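Local coordinates for Ton_1535 (Thermococcus onnurineus, PDB 3ZPJ), which is of unknown function but folds as an all-helical alpha-solenoid with a left-handed helical turn, a shape that might serve to bind partner molecules, at residues Met183-Asp186 against Ile187-Leu191; His192-Gln195 against Arg196-Ile199; Thr279-Asn282 against Val283-Ile286; Arg243-Gly246 against Glu247-Ala251; Asp28-Glu31 against Gln32-Leu36. All coordinates share one frame; numbering follows the deposited sequence.

All five contacts are local, each between neighbouring turns of one helix. Interactions 1 and 2 touch, at the end of helix 174-190 and the start of helix 194-209. Interactions 3 and 4 also touch, where I286 and H285 pack on I245. Interaction 5 lies apart, about 50 Å from interaction 3 between centres. Interaction 4 is buried and pairs a salt bridge with leucine packing. Interaction 2 is at the surface, while 1, 3 and 5 are partly buried. Interactions 3 and 5 have side-chain caps, from T279 and D28; interaction 2 has a valine at its N-cap, set against an arginine; interaction 1 relies on a CH-pi contact and a long salt bridge.

Interaction 1: Met183-Asp186 against Ile187-Leu191; sequences MAFD and IFDKL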
loop_
_atom_site.group_PDB
_atom_site.type_symbol
_atom_site.label_atom_id
_atom_site.label_comp_id
_atom_site.label_asym_id
_atom_site.label_seq_id
_atom_site.Cartn_x
_atom_site.Cartn_y
_atom_site.Cartn_z
ATOM N N MET A 183 -5.889 -2.673 -10.308
ATOM C CA MET A 183 -5.815 -2.041 -11.645
ATOM C C MET A 183 -4.499 -2.412 -12.332
ATOM O O MET A 183 -4.488 -2.828 -13.498
ATOM C CB MET A 183 -6.003 -0.513 -11.587
ATOM C CG MET A 183 -6.550 0.084 -12.895
ATOM S SD MET A 183 -6.911 1.855 -12.972
ATOM C CE MET A 183 -7.461 2.115 -11.334
ATOM N N ALA A 184 -3.407 -2.355 -11.584
ATOM C CA ALA A 184 -2.107 -2.714 -12.135
ATOM C C ALA A 184 -2.105 -4.170 -12.610
ATOM O O ALA A 184 -1.673 -4.462 -13.739
ATOM C CB ALA A 184 -0.984 -2.452 -11.121
ATOM N N PHE A 185 -2.621 -5.075 -11.772
ATOM C CA PHE A 185 -2.629 -6.491 -12.126
ATOM C C PHE A 185 -3.450 -6.701 -13.370
ATOM O O PHE A 185 -3.060 -7.440 -14.276
ATOM C CB PHE A 185 -3.231 -7.389 -11.035
ATOM C CG PHE A 185 -3.436 -8.813 -11.495
ATOM C CD1 PHE A 185 -2.384 -9.716 -11.477
ATOM C CD2 PHE A 185 -4.665 -9.235 -11.995
ATOM C CE1 PHE A 185 -2.551 -11.038 -11.912
ATOM C CE2 PHE A 185 -4.840 -10.546 -12.448
ATOM C CZ PHE A 185 -3.783 -11.451 -12.400
ATOM N N ASP A 186 -4.624 -6.097 -13.367
ATOM C CA ASP A 186 -5.503 -6.116 -14.524
ATOM C C ASP A 186 -4.749 -5.728 -15.801
ATOM O O ASP A 186 -4.888 -6.381 -16.843
ATOM C CB ASP A 186 -6.664 -5.162 -14.293
ATOM C CG ASP A 186 -7.981 -5.773 -14.632
ATOM O OD1 ASP A 186 -8.576 -6.402 -13.728
ATOM O OD2 ASP A 186 -8.415 -5.628 -15.798
ATOM N N ILE A 187 -3.922 -4.690 -15.697
ATOM C CA ILE A 187 -3.185 -4.166 -16.853
ATOM C C ILE A 187 -2.082 -5.143 -17.287
ATOM O O ILE A 187 -1.906 -5.408 -18.486
ATOM C CB ILE A 187 -2.573 -2.780 -16.537
ATOM C CG1 ILE A 187 -3.633 -1.681 -16.646
ATOM C CG2 ILE A 187 -1.435 -2.463 -17.466
ATOM C CD1 ILE A 187 -3.129 -0.307 -16.134
ATOM N N PHE A 188 -1.356 -5.685 -16.308
ATOM C CA PHE A 188 -0.247 -6.582 -16.588
ATOM C C PHE A 188 -0.738 -7.923 -17.111
ATOM O O PHE A 188 -0.071 -8.588 -17.919
ATOM C CB PHE A 188 0.594 -6.764 -15.325
ATOM C CG PHE A 188 1.309 -5.517 -14.914
ATOM C CD1 PHE A 188 1.619 -4.547 -15.862
ATOM C CD2 PHE A 188 1.667 -5.299 -13.600
ATOM C CE1 PHE A 188 2.268 -3.389 -15.499
ATOM C CE2 PHE A 188 2.320 -4.124 -13.225
ATOM C CZ PHE A 188 2.625 -3.184 -14.179
ATOM N N ASP A 189 -1.923 -8.306 -16.652
ATOM C CA ASP A 189 -2.564 -9.519 -17.112
ATOM C C ASP A 189 -3.019 -9.403 -18.570
ATOM O O ASP A 189 -2.711 -10.272 -19.397
ATOM C CB ASP A 189 -3.761 -9.842 -16.227
ATOM C CG ASP A 189 -4.399 -11.168 -16.577
ATOM O OD1 ASP A 189 -3.669 -12.181 -16.681
ATOM O OD2 ASP A 189 -5.632 -11.188 -16.769
ATOM N N LYS A 190 -3.765 -8.342 -18.884
ATOM C CA LYS A 190 -4.296 -8.187 -20.247
ATOM C C LYS A 190 -3.190 -7.923 -21.254
ATOM O O LYS A 190 -3.328 -8.266 -22.422
ATOM C CB LYS A 190 -5.321 -7.049 -20.348
ATOM C CG LYS A 190 -6.504 -7.147 -19.418
ATOM C CD LYS A 190 -7.222 -8.475 -19.516
ATOM C CE LYS A 190 -8.500 -8.420 -18.696
ATOM N NZ LYS A 190 -9.372 -7.296 -19.153
ATOM N N LEU A 191 -2.100 -7.302 -20.805
ATOM C CA LEU A 191 -1.049 -6.896 -21.734
ATOM C C LEU A 191 0.132 -7.865 -21.793
ATOM O O LEU A 191 1.159 -7.565 -22.412
ATOM C CB LEU A 191 -0.565 -5.486 -21.414
ATOM C CG LEU A 191 -1.559 -4.398 -21.774
ATOM C CD1 LEU A 191 -0.881 -3.073 -21.569
ATOM C CD2 LEU A 191 -1.994 -4.555 -23.227
#
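F185 and D189 both hold CG anti to the backbone N, with chi1 at 171° and -175°. These torsions set the phenyl ring beside the next turn of the helix, where the CB of D189 lies over one ring face. The contact is a CH-pi interaction. D189 CB is 4.3 Å from the centroid of the F185 ring, and it sits off-centre, toward the ring rim. The closest carbon pair is F185 CE2 to D189 CB, at 4.0 Å. The carboxylate of D189 lies almost parallel to the ring plane.

D186 and K190 run side by side and point the same way. The lysine chain bends at chi2 and chi4, and its amino group turns back toward the carboxylate. The salt bridge is long, with D186 OD2 and K190 NZ 3.9 Å apart. Both residues are exposed, so its hold is probably slight.

The residues form the last turns of helix 174-190 in the alpha-solenoid. L191 is the first to leave helical geometry, although its N still bonds to I187 O. Four i to i+4 backbone bonds join the turns, among them D189 N to F185 O at 2.8 Å.

On the buried side, A184 and F188 meet. A184 O lies 3.3 Å above one face of the F188 ring, toward its rim, and also accepts from F188 N at 2.9 Å. A184 CB is 4.3 Å from F188 CE2. Beyond this helix, F188 packs on R196 and A197 of helix 194-209. I187 and M183 both rest on L165 of helix 151-170.

Interaction 2: His192-Gln195 against Arg196-Ile199; sequences HVNQ and RAAI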
loop_
_atom_site.group_PDB
_atom_site.type_symbol
_atom_site.label_atom_id
_atom_site.label_comp_id
_atom_site.label_asym_id
_atom_site.label_seq_id
_atom_site.Cartn_x
_atom_site.Cartn_y
_atom_site.Cartn_z
ATOM N N HIS A 192 -0.007 -9.007 -21.125
ATOM C CA HIS A 192 0.939 -10.109 -21.300
ATOM C C HIS A 192 2.358 -9.870 -20.774
ATOM O O HIS A 192 3.328 -10.342 -21.370
ATOM C CB HIS A 192 0.962 -10.531 -22.766
ATOM C CG HIS A 192 -0.406 -10.666 -23.348
ATOM N ND1 HIS A 192 -0.761 -10.126 -24.565
ATOM C CD2 HIS A 192 -1.528 -11.239 -22.848
ATOM C CE1 HIS A 192 -2.034 -10.383 -24.803
ATOM N NE2 HIS A 192 -2.519 -11.058 -23.776
ATOM N N VAL A 193 2.485 -9.137 -19.670
ATOM C CA VAL A 193 3.757 -9.124 -18.958
ATOM C C VAL A 193 3.643 -9.979 -17.677
ATOM O O VAL A 193 3.378 -9.482 -16.585
ATOM C CB VAL A 193 4.250 -7.700 -18.702
ATOM C CG1 VAL A 193 4.772 -7.104 -20.012
ATOM C CG2 VAL A 193 3.114 -6.847 -18.139
ATOM N N ASN A 194 3.843 -11.279 -17.836
ATOM C CA ASN A 194 3.532 -12.219 -16.759
ATOM C C ASN A 194 4.400 -12.100 -15.509
ATOM O O ASN A 194 3.929 -12.383 -14.418
ATOM C CB ASN A 194 3.552 -13.644 -17.291
ATOM C CG ASN A 194 2.202 -14.316 -17.163
ATOM O OD1 ASN A 194 1.197 -13.663 -16.887
ATOM N ND2 ASN A 194 2.173 -15.626 -17.364
ATOM N N GLN A 195 5.655 -11.663 -15.668
ATOM C CA GLN A 195 6.559 -11.510 -14.521
ATOM C C GLN A 195 6.064 -10.440 -13.600
ATOM O O GLN A 195 6.070 -10.595 -12.372
ATOM C CB GLN A 195 8.005 -11.231 -14.940
ATOM C CG GLN A 195 8.635 -12.452 -15.571
ATOM C CD GLN A 195 10.127 -12.287 -15.847
ATOM O OE1 GLN A 195 10.791 -11.444 -15.248
ATOM N NE2 GLN A 195 10.660 -13.120 -16.732
ATOM N N ARG A 196 5.608 -9.361 -14.201
ATOM C CA ARG A 196 5.053 -8.273 -13.452
ATOM C C ARG A 196 3.686 -8.598 -12.868
ATOM O O ARG A 196 3.371 -8.183 -11.752
ATOM C CB ARG A 196 4.969 -7.034 -14.328
ATOM C CG ARG A 196 6.297 -6.349 -14.512
ATOM C CD ARG A 196 6.066 -4.942 -15.105
ATOM N NE ARG A 196 6.388 -4.959 -16.515
ATOM C CZ ARG A 196 6.201 -3.938 -17.350
ATOM N NH1 ARG A 196 5.685 -2.785 -16.924
ATOM N NH2 ARG A 196 6.542 -4.084 -18.611
ATOM N N ALA A 197 2.856 -9.307 -13.620
ATOM C CA ALA A 197 1.566 -9.698 -13.073
ATOM C C ALA A 197 1.758 -10.555 -11.791
ATOM O O ALA A 197 1.038 -10.373 -10.812
ATOM C CB ALA A 197 0.735 -10.440 -14.117
ATOM N N ALA A 198 2.757 -11.440 -11.794
ATOM C CA ALA A 198 2.967 -12.381 -10.675
ATOM C C ALA A 198 3.313 -11.610 -9.385
ATOM O O ALA A 198 2.683 -11.788 -8.347
ATOM C CB ALA A 198 4.058 -13.380 -11.029
ATOM N N ILE A 199 4.267 -10.694 -9.485
ATOM C CA ILE A 199 4.658 -9.871 -8.351
ATOM C C ILE A 199 3.474 -9.092 -7.768
ATOM O O ILE A 199 3.299 -9.031 -6.543
ATOM C CB ILE A 199 5.800 -8.912 -8.747
ATOM C CG1 ILE A 199 7.064 -9.703 -9.087
ATOM C CG2 ILE A 199 6.087 -7.919 -7.649
ATOM C CD1 ILE A 199 7.550 -10.546 -7.936
#
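V193 O takes the backbone N-H of A197, with N and O 3.0 Å apart. The bond is fairly straight, at 161° about the hydrogen, and the donor lies in the carbonyl plane. The CB of A197 sits close to the same oxygen, 3.7 Å from V193 O.

A second backbone bond of the same length runs from A198 N to N194 O, but here the donor is tilted 31° from the carbonyl plane. The third, from I199 N to Q195 O, is weak at 3.4 Å. I199 also brings CG1 to 3.5 Å from Q195 O.

This is the first turn of helix 194-209, which follows helix 174-190 across a short connection in the solenoid. V193 is the N-cap residue. Its side chain is a hydrocarbon and has no polar atom to accept an N-H.

That side chain meets R196 instead. The two cross at a slant. V193 CG2 stands 4.0 Å above one face of the guanidinium, offset toward the rim. CG1 approaches the end of the group, 3.8 Å from R196 NH2. V193 holds CG1 anti to its carbonyl carbon, with chi1 at -74°. This turns both methyls to the arginine.

R196 bends at chi3, which carries its planar end back beside V193. Its NH1 makes a salt bridge with D163 OD1 on helix 151-170, which probably fixes the rotation of the guanidinium. V193 and R196 both also touch L159 of that helix and F188 of helix 174-190.

Interaction 3: Thr279-Asn282 against Val283-Ile286; sequences TDVN and VQHI
T279 and V283 join through the first backbone bond of helix 280-293, where T279 is the N-cap. V283 N lies 2.9 Å from T279 O. The same threonine caps the helix with its side chain. T279 OG1 accepts from N282 N at 3.2 Å, and the bond is fairly straight, at 161°. Three more i to i+4 bonds follow, from Q284, H285 and I286 to D280, V281 and N282.

The side-chain polar contact is between D280 and Q284. Q284 NE2 donates to D280 OD2 at 2.8 Å, but the bond is bent, with 130° at the hydrogen. The acceptor lies close to the amide plane, whereas the donor meets OD2 from above the carboxylate plane. The two planes are nearly perpendicular. With CG anti to the carbonyl carbon (chi1 -60°) and the chain extended, the Q284 amide comes back over the first turn to D280. D280 has further partners: OD1 accepts from Q307 N and OD2 from N308 N. These bonds tie the helix start to the loop before helix 309-325. With an alanine at Q284, D280 OD2 would probably lose its amide donor and be left with N308 N, and the side-chain link across the first turn would go.

Side-chain carbons also rest against carbonyls one turn back. Q284 CG is 3.1 Å from D280 O, and I286 CG1 is 3.3 Å from N282 O. The H285 ring lies against I245 and E249 of helix 240-256, and its NE2 makes a weak hydrogen bond to D212 OD1. V283 and I286 both rest on F278. V283 keeps CG2 anti to its carbonyl carbon, which puts that methyl 3.3 Å from T279 O.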
loop_
_atom_site.group_PDB
_atom_site.type_symbol
_atom_site.label_atom_id
_atom_site.label_comp_id
_atom_site.label_asym_id
_atom_site.label_seq_id
_atom_site.Cartn_x
_atom_site.Cartn_y
_atom_site.Cartn_z
ATOM N N THR A 279 -12.765 -6.668 21.890
ATOM C CA THR A 279 -14.110 -6.456 21.393
ATOM C C THR A 279 -14.482 -7.724 20.650
ATOM O O THR A 279 -13.606 -8.468 20.217
ATOM C CB THR A 279 -14.179 -5.318 20.408
ATOM O OG1 THR A 279 -13.316 -5.611 19.316
ATOM C CG2 THR A 279 -13.759 -4.012 21.060
ATOM N N ASP A 280 -15.779 -7.963 20.497
ATOM C CA ASP A 280 -16.257 -9.185 19.871
ATOM C C ASP A 280 -15.715 -9.320 18.459
ATOM O O ASP A 280 -15.420 -10.416 17.992
ATOM C CB ASP A 280 -17.782 -9.223 19.855
ATOM C CG ASP A 280 -18.320 -10.619 19.649
ATOM O OD1 ASP A 280 -17.868 -11.546 20.356
ATOM O OD2 ASP A 280 -19.181 -10.793 18.767
ATOM N N VAL A 281 -15.560 -8.194 17.780
ATOM C CA VAL A 281 -14.988 -8.237 16.458
ATOM C C VAL A 281 -13.518 -8.681 16.519
ATOM O O VAL A 281 -13.081 -9.484 15.695
ATOM C CB VAL A 281 -15.159 -6.891 15.735
ATOM C CG1 VAL A 281 -14.254 -6.813 14.506
ATOM C CG2 VAL A 281 -16.630 -6.696 15.370
ATOM N N ASN A 282 -12.767 -8.186 17.503
ATOM C CA ASN A 282 -11.397 -8.662 17.716
ATOM C C ASN A 282 -11.379 -10.180 17.935
ATOM O O ASN A 282 -10.556 -10.898 17.358
ATOM C CB ASN A 282 -10.729 -7.948 18.900
ATOM C CG ASN A 282 -10.424 -6.483 18.610
ATOM O OD1 ASN A 282 -10.303 -6.084 17.450
ATOM N ND2 ASN A 282 -10.294 -5.677 19.665
ATOM N N VAL A 283 -12.316 -10.662 18.744
ATOM C CA VAL A 283 -12.451 -12.090 18.982
ATOM C C VAL A 283 -12.692 -12.866 17.688
ATOM O O VAL A 283 -12.002 -13.843 17.393
ATOM C CB VAL A 283 -13.590 -12.358 19.946
ATOM C CG1 VAL A 283 -13.758 -13.841 20.156
ATOM C CG2 VAL A 283 -13.326 -11.642 21.249
ATOM N N GLN A 284 -13.664 -12.413 16.907
ATOM C CA GLN A 284 -13.952 -13.028 15.620
ATOM C C GLN A 284 -12.732 -13.035 14.726
ATOM O O GLN A 284 -12.420 -14.033 14.078
ATOM C CB GLN A 284 -15.088 -12.282 14.936
ATOM C CG GLN A 284 -16.359 -12.298 15.755
ATOM C CD GLN A 284 -17.354 -11.269 15.296
ATOM O OE1 GLN A 284 -17.254 -10.751 14.183
ATOM N NE2 GLN A 284 -18.321 -10.959 16.148
ATOM N N HIS A 285 -12.036 -11.912 14.704
ATOM C CA HIS A 285 -10.895 -11.748 13.821
ATOM C C HIS A 285 -9.767 -12.710 14.210
ATOM O O HIS A 285 -9.169 -13.376 13.354
ATOM C CB HIS A 285 -10.411 -10.294 13.860
ATOM C CG HIS A 285 -9.427 -9.961 12.782
ATOM N ND1 HIS A 285 -9.207 -10.782 11.698
ATOM C CD2 HIS A 285 -8.610 -8.892 12.623
ATOM C CE1 HIS A 285 -8.292 -10.234 10.914
ATOM N NE2 HIS A 285 -7.912 -9.092 11.454
ATOM N N ILE A 286 -9.486 -12.786 15.507
ATOM C CA ILE A 286 -8.433 -13.662 15.992
ATOM C C ILE A 286 -8.780 -15.132 15.737
ATOM O O ILE A 286 -7.900 -15.929 15.383
ATOM C CB ILE A 286 -8.132 -13.389 17.470
ATOM C CG1 ILE A 286 -7.444 -12.035 17.608
ATOM C CG2 ILE A 286 -7.253 -14.475 18.059
ATOM C CD1 ILE A 286 -7.412 -11.489 19.019
#

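Interaction 4: Arg243-Gly246 against Glu247-Ala251; sequences RLIG and ELEVA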
loop_
_atom_site.group_PDB
_atom_site.type_symbol
_atom_site.label_atom_id
_atom_site.label_comp_id
_atom_site.label_asym_id
_atom_site.label_seq_id
_atom_site.Cartn_x
_atom_site.Cartn_y
_atom_site.Cartn_z
ATOM N N ARG A 243 -1.512 -5.093 18.251
ATOM C CA ARG A 243 -0.217 -5.762 18.210
ATOM C C ARG A 243 -0.354 -7.279 18.093
ATOM O O ARG A 243 0.470 -7.949 17.472
ATOM C CB ARG A 243 0.613 -5.433 19.446
ATOM C CG ARG A 243 2.011 -5.987 19.338
ATOM C CD ARG A 243 2.880 -5.607 20.496
ATOM N NE ARG A 243 3.934 -6.602 20.669
ATOM C CZ ARG A 243 4.807 -6.606 21.671
ATOM N NH1 ARG A 243 4.768 -5.651 22.595
ATOM N NH2 ARG A 243 5.725 -7.562 21.737
ATOM N N LEU A 244 -1.400 -7.815 18.708
ATOM C CA LEU A 244 -1.673 -9.231 18.627
ATOM C C LEU A 244 -2.095 -9.593 17.205
ATOM O O LEU A 244 -1.521 -10.496 16.592
ATOM C CB LEU A 244 -2.744 -9.627 19.647
ATOM C CG LEU A 244 -3.148 -11.101 19.725
ATOM C CD1 LEU A 244 -1.950 -11.999 19.583
ATOM C CD2 LEU A 244 -3.841 -11.378 21.065
ATOM N N ILE A 245 -3.099 -8.895 16.686
ATOM C CA ILE A 245 -3.595 -9.182 15.349
ATOM C C ILE A 245 -2.454 -9.040 14.349
ATOM O O ILE A 245 -2.292 -9.871 13.460
ATOM C CB ILE A 245 -4.762 -8.249 14.940
ATOM C CG1 ILE A 245 -6.102 -8.822 15.395
ATOM C CG2 ILE A 245 -4.837 -8.097 13.425
ATOM C CD1 ILE A 245 -6.320 -8.777 16.852
ATOM N N GLY A 246 -1.645 -8.004 14.519
ATOM C CA GLY A 246 -0.603 -7.708 13.551
ATOM C C GLY A 246 0.426 -8.817 13.524
ATOM O O GLY A 246 0.863 -9.262 12.457
ATOM N N GLU A 247 0.813 -9.278 14.705
ATOM C CA GLU A 247 1.768 -10.373 14.785
ATOM C C GLU A 247 1.188 -11.638 14.150
ATOM O O GLU A 247 1.880 -12.332 13.412
ATOM C CB GLU A 247 2.251 -10.578 16.222
ATOM C CG GLU A 247 3.190 -9.457 16.707
ATOM C CD GLU A 247 3.553 -9.536 18.191
ATOM O OE1 GLU A 247 2.896 -10.279 18.953
ATOM O OE2 GLU A 247 4.506 -8.845 18.605
ATOM N N LEU A 248 -0.097 -11.901 14.382
ATOM C CA LEU A 248 -0.760 -13.053 13.775
ATOM C C LEU A 248 -0.843 -12.966 12.253
ATOM O O LEU A 248 -0.618 -13.960 11.556
ATOM C CB LEU A 248 -2.149 -13.265 14.374
ATOM C CG LEU A 248 -2.100 -13.651 15.855
ATOM C CD1 LEU A 248 -3.486 -13.850 16.455
ATOM C CD2 LEU A 248 -1.294 -14.911 16.006
ATOM N N GLU A 249 -1.178 -11.784 11.741
ATOM C CA GLU A 249 -1.232 -11.577 10.306
ATOM C C GLU A 249 0.148 -11.850 9.716
ATOM O O GLU A 249 0.274 -12.466 8.663
ATOM C CB GLU A 249 -1.723 -10.148 9.965
ATOM C CG GLU A 249 -3.175 -9.880 10.377
ATOM C CD GLU A 249 -3.719 -8.510 9.935
ATOM O OE1 GLU A 249 -2.951 -7.518 9.927
ATOM O OE2 GLU A 249 -4.936 -8.430 9.625
ATOM N N VAL A 250 1.189 -11.414 10.414
ATOM C CA VAL A 250 2.536 -11.638 9.925
ATOM C C VAL A 250 2.878 -13.120 9.940
ATOM O O VAL A 250 3.437 -13.644 8.976
ATOM C CB VAL A 250 3.572 -10.823 10.704
ATOM C CG1 VAL A 250 4.961 -11.418 10.530
ATOM C CG2 VAL A 250 3.558 -9.400 10.208
ATOM N N ALA A 251 2.515 -13.806 11.017
ATOM C CA ALA A 251 2.757 -15.242 11.098
ATOM C C ALA A 251 2.064 -15.929 9.920
ATOM O O ALA A 251 2.608 -16.843 9.311
ATOM C CB ALA A 251 2.253 -15.797 12.412
#
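R243 and E247 form the charged contact, a salt bridge one turn apart. R243 NE donates to E247 OE2 at 3.1 Å, nearly straight at 170°. The oxygen lies in the guanidinium plane, at the edge of the group. The arginine in turn comes from above the carboxylate plane, and the two planes are 86° apart. R243 carries CG anti to the backbone N (chi1 -173°) and stays extended to NE, which lays it across the E247 chain. R243 NH2 comes near K268 NZ, a like charge. E247 OE2 probably eases this, since it also has a weak, long ion pair with K268.

The apolar contact is L244 with L248. They lie side by side and point the same way, with CD1 to CD1 at 3.9 Å.

I245 and E249 set a methyl against a carboxylate. They cross at a slant, and I245 CG2 is 3.7 Å from E249 CD. The carboxylate of E249 is buried, and its OE1 accepts from Y211 N.

Backbone bonds link each residue of 243-246 to its i+4 partner, such as E249 N to I245 O at 2.8 Å. G246 adds only backbone to the contact.

Residues 243-251 make up more than two turns of helix 240-256. Most of them are buried, with helices 227-237, 262-271 and 280-293 packed on them in the alpha-solenoid.

Interaction 5: Asp28-Glu31 against Gln32-Leu36; sequences DPIE and QVQVL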
loop_
_atom_site.group_PDB
_atom_site.type_symbol
_atom_site.label_atom_id
_atom_site.label_comp_id
_atom_site.label_asym_id
_atom_site.label_seq_id
_atom_site.Cartn_x
_atom_site.Cartn_y
_atom_site.Cartn_z
ATOM N N ASP A 28 18.409 20.058 -16.496
ATOM C CA ASP A 28 16.972 19.929 -16.594
ATOM C C ASP A 28 16.236 20.669 -15.474
ATOM O O ASP A 28 16.577 20.514 -14.304
ATOM C CB ASP A 28 16.612 18.459 -16.555
ATOM C CG ASP A 28 15.210 18.203 -17.009
ATOM O OD1 ASP A 28 14.861 18.651 -18.123
ATOM O OD2 ASP A 28 14.467 17.549 -16.254
ATOM N N PRO A 29 15.238 21.488 -15.842
ATOM C CA PRO A 29 14.301 22.223 -14.975
ATOM C C PRO A 29 13.504 21.326 -14.050
ATOM O O PRO A 29 13.408 21.584 -12.844
ATOM C CB PRO A 29 13.347 22.873 -15.980
ATOM C CG PRO A 29 14.227 23.156 -17.140
ATOM C CD PRO A 29 15.181 21.979 -17.229
ATOM N N ILE A 30 12.911 20.287 -14.619
ATOM C CA ILE A 30 12.207 19.314 -13.811
ATOM C C ILE A 30 13.140 18.725 -12.753
ATOM O O ILE A 30 12.757 18.562 -11.596
ATOM C CB ILE A 30 11.580 18.227 -14.683
ATOM C CG1 ILE A 30 10.299 18.768 -15.310
ATOM C CG2 ILE A 30 11.260 16.982 -13.860
ATOM C CD1 ILE A 30 9.783 17.914 -16.414
ATOM N N GLU A 31 14.380 18.459 -13.139
ATOM C CA GLU A 31 15.368 17.964 -12.197
ATOM C C GLU A 31 15.683 19.018 -11.123
ATOM O O GLU A 31 15.811 18.694 -9.947
ATOM C CB GLU A 31 16.630 17.529 -12.939
ATOM C CG GLU A 31 17.592 16.714 -12.097
ATOM C CD GLU A 31 17.033 15.360 -11.716
ATOM O OE1 GLU A 31 16.051 14.915 -12.351
ATOM O OE2 GLU A 31 17.584 14.743 -10.778
ATOM N N GLN A 32 15.777 20.282 -11.522
ATOM C CA GLN A 32 15.951 21.364 -10.546
ATOM C C GLN A 32 14.812 21.390 -9.528
ATOM O O GLN A 32 15.028 21.684 -8.363
ATOM C CB GLN A 32 16.054 22.722 -11.246
ATOM C CG GLN A 32 17.288 22.871 -12.109
ATOM C CD GLN A 32 17.364 24.229 -12.758
ATOM O OE1 GLN A 32 16.368 24.940 -12.822
ATOM N NE2 GLN A 32 18.543 24.602 -13.242
ATOM N N VAL A 33 13.603 21.063 -9.976
ATOM C CA VAL A 33 12.427 21.156 -9.137
ATOM C C VAL A 33 12.364 19.982 -8.171
ATOM O O VAL A 33 12.026 20.162 -6.998
ATOM C CB VAL A 33 11.142 21.240 -9.994
ATOM C CG1 VAL A 33 9.902 21.223 -9.123
ATOM C CG2 VAL A 33 11.167 22.489 -10.814
ATOM N N GLN A 34 12.670 18.790 -8.690
ATOM C CA GLN A 34 12.922 17.595 -7.890
ATOM C C GLN A 34 13.903 17.871 -6.761
ATOM O O GLN A 34 13.661 17.527 -5.609
ATOM C CB GLN A 34 13.536 16.491 -8.762
ATOM C CG GLN A 34 12.616 15.896 -9.798
ATOM C CD GLN A 34 11.678 14.871 -9.208
ATOM O OE1 GLN A 34 11.461 14.842 -7.992
ATOM N NE2 GLN A 34 11.117 14.013 -10.065
ATOM N N VAL A 35 15.034 18.467 -7.100
ATOM C CA VAL A 35 16.051 18.691 -6.100
ATOM C C VAL A 35 15.531 19.685 -5.075
ATOM O O VAL A 35 15.578 19.426 -3.866
ATOM C CB VAL A 35 17.353 19.184 -6.734
ATOM C CG1 VAL A 35 18.339 19.621 -5.666
ATOM C CG2 VAL A 35 17.947 18.082 -7.582
ATOM N N LEU A 36 15.014 20.811 -5.562
ATOM C CA LEU A 36 14.562 21.872 -4.670
ATOM C C LEU A 36 13.552 21.319 -3.675
ATOM O O LEU A 36 13.688 21.516 -2.465
ATOM C CB LEU A 36 13.981 23.045 -5.456
ATOM C CG LEU A 36 14.996 23.865 -6.259
ATOM C CD1 LEU A 36 14.296 24.741 -7.287
ATOM C CD2 LEU A 36 15.851 24.717 -5.341
#
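Four i to i+4 bonds open helix 29-45, from Q32, V33, Q34 and V35 to D28, P29, I30 and E31, with Q32 N to D28 O at 2.9 Å and the bond from Q34 N to I30 O almost straight at 177°.

D28 is the N-cap. Its OD2 accepts from E31 N at 3.2 Å, and the donor comes from above the carboxylate plane. D28 holds CG anti to its backbone N, with chi1 at -165°, and this carries the carboxylate forward to the N-H of E31. P29 follows as the first helical residue, a place where a proline does not need to donate an N-H.

Q32 lies back along the first turn. Its CB is 3.3 Å from P29 O, and its CG is equally close to D28 O. The chain is extended beyond CG, and OE1 reaches P29 CA at 4.0 Å. At the far end NE2 donates to I26 O, in the loop before the helix. Were Q32 an alanine, I26 O would probably lose this donor, and the loop would be less firmly tied to the helix start.

Each valine sets CG2 beside the carbonyl one turn back. V33 CG2 is 3.2 Å from P29 O, and V35 CG2 is at the same distance from E31 O. V33 and L36 both meet I63 of helix 53-66, and E31 and V35 touch L4 of helix 2-12. This is a capped helix start, with Asp at the N-cap and Pro next to it, packed between neighbouring helices of the N-terminal part of the solenoid.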